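Local coordinates for capsid protein (Infectious hypodermal and hematopoietic necrosis virus, PDB 3N7X) that forms the icosahedral shell of a shrimp densovirus, sixty copies of a beta-barrel subunit assembling into the capsid, and binds calcium, at residues K100-K103 and S104-T108. Residues are numbered along the deposited sequence; the frame is centred on the assembly and turned at random.
Sequences KMVK and SMMKT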
loop_
_atom_site.group_PDB
_atom_site.type_symbol
_atom_site.label_atom_id
_atom_site.label_comp_id
_atom_site.label_asym_id
_atom_site.label_seq_id
_atom_site.Cartn_x
_atom_site.Cartn_y
_atom_site.Cartn_z
ATOM N N LYS A 100 61.619 69.315 39.488
ATOM C CA LYS A 100 62.048 69.791 40.793
ATOM C C LYS A 100 61.598 68.894 41.947
ATOM O O LYS A 100 62.379 68.594 42.848
ATOM C CB LYS A 100 61.525 71.209 41.007
ATOM C CG LYS A 100 61.977 71.869 42.292
ATOM C CD LYS A 100 61.421 73.280 42.368
ATOM C CE LYS A 100 61.831 73.993 43.652
ATOM N NZ LYS A 100 61.259 75.377 43.718
ATOM N N MET A 101 60.346 68.459 41.911
ATOM C CA MET A 101 59.801 67.625 42.973
ATOM C C MET A 101 60.255 66.171 42.999
ATOM O O MET A 101 60.082 65.501 44.016
ATOM C CB MET A 101 58.279 67.656 42.921
ATOM C CG MET A 101 57.694 69.050 43.001
ATOM S SD MET A 101 57.962 69.796 44.604
ATOM C CE MET A 101 56.442 69.422 45.380
ATOM N N VAL A 102 60.818 65.672 41.901
ATOM C CA VAL A 102 61.265 64.279 41.865
ATOM C C VAL A 102 62.755 64.155 41.611
ATOM O O VAL A 102 63.293 63.053 41.551
ATOM C CB VAL A 102 60.535 63.470 40.774
ATOM C CG1 VAL A 102 59.052 63.438 41.067
ATOM C CG2 VAL A 102 60.801 64.072 39.403
ATOM N N LYS A 103 63.406 65.298 41.456
ATOM C CA LYS A 103 64.837 65.370 41.202
ATOM C C LYS A 103 65.651 64.514 42.175
ATOM O O LYS A 103 66.486 63.703 41.769
ATOM C CB LYS A 103 65.263 66.830 41.305
ATOM C CG LYS A 103 66.728 67.132 41.099
ATOM C CD LYS A 103 66.911 68.618 41.343
ATOM C CE LYS A 103 68.338 69.078 41.214
ATOM N NZ LYS A 103 68.412 70.504 41.641
ATOM N N SER A 104 65.394 64.688 43.464
ATOM C CA SER A 104 66.129 63.955 44.480
ATOM C C SER A 104 65.932 62.445 44.372
ATOM O O SER A 104 66.891 61.670 44.451
ATOM C CB SER A 104 65.711 64.440 45.867
ATOM O OG SER A 104 66.669 64.058 46.835
ATOM N N MET A 105 64.684 62.028 44.197
ATOM C CA MET A 105 64.371 60.614 44.080
ATOM C C MET A 105 65.015 60.027 42.822
ATOM O O MET A 105 65.579 58.935 42.858
ATOM C CB MET A 105 62.858 60.422 44.046
ATOM C CG MET A 105 62.406 59.046 44.487
ATOM S SD MET A 105 60.626 58.828 44.303
ATOM C CE MET A 105 60.045 59.924 45.559
ATOM N N MET A 106 64.927 60.755 41.712
ATOM C CA MET A 106 65.523 60.316 40.454
ATOM C C MET A 106 67.000 60.063 40.648
ATOM O O MET A 106 67.515 58.994 40.333
ATOM C CB MET A 106 65.431 61.400 39.393
ATOM C CG MET A 106 64.101 61.606 38.777
ATOM S SD MET A 106 64.307 62.961 37.624
ATOM C CE MET A 106 65.361 62.202 36.363
ATOM N N LYS A 107 67.670 61.097 41.137
ATOM C CA LYS A 107 69.098 61.073 41.363
ATOM C C LYS A 107 69.567 59.861 42.142
ATOM O O LYS A 107 70.526 59.196 41.757
ATOM C CB LYS A 107 69.520 62.339 42.111
ATOM C CG LYS A 107 70.998 62.368 42.487
ATOM C CD LYS A 107 71.318 63.516 43.438
ATOM C CE LYS A 107 70.547 63.380 44.749
ATOM N NZ LYS A 107 70.861 64.470 45.730
ATOM N N THR A 108 68.881 59.569 43.235
ATOM C CA THR A 108 69.280 58.470 44.091
ATOM C C THR A 108 68.773 57.077 43.757
ATOM O O THR A 108 69.520 56.108 43.854
ATOM C CB THR A 108 68.891 58.768 45.542
ATOM O OG1 THR A 108 69.474 60.016 45.940
ATOM C CG2 THR A 108 69.379 57.661 46.463
HETATM O O HOH W 1 63.175 66.357 44.600
HETATM O O HOH W 2 62.314 63.795 45.094
#
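Peptide units are the flat groups that meet, Val102 O with Met106 N and Lys103 O with Lys107 N. Val102 O points almost straight at Met106 N (2.8 Å), the C=O...N angle being 169°. Lys107 N reaches Lys103 O (2.9 Å) from a position tilted 21° out of the carbonyl plane. Both are i to i+4 bonds of helix 97-109, which precedes the long strand 111-131 in the chain. Just before these two bonds the helix is kinked and hydrated: two waters stand in for the i to i+4 bonds of Ser104 and Met105. The first accepts from Ser104 N and donates to Lys100 O, 3.0 Å from each; the second accepts from Met105 N (3.1 Å) and donates to Met101 O, so the opened turn stays bridged, and the Ser104 and Met105 N-H groups and the Lys100 and Met101 carbonyls each have a water partner.

On the buried side Val102 and Met106 lie one turn apart, their side chains crossing at a slant, and Met106 continues onto Leu293 and Val295 of strand 281-296 and onto Ile225, seating the helix on the barrel. Met106 CG, anti to its own carbonyl carbon (chi1 -75°), passes 3.2 Å from Val102 O. Lys103 extends fully, carrying NZ toward Glu95 in a long, weak ion pair. Along another flank, Met101, Val102, Ser104 and Met105 pack against Met101 and Met105 of a second subunit, making the helix part of a capsid interface. Beyond the kink, Ser104 O accepts from Thr108 N and weakly from Thr108 OG1. The side-chain touch between Val102 and Met106 is a methyl-to-sulfur contact, CG2 to SD at 4.1 Å.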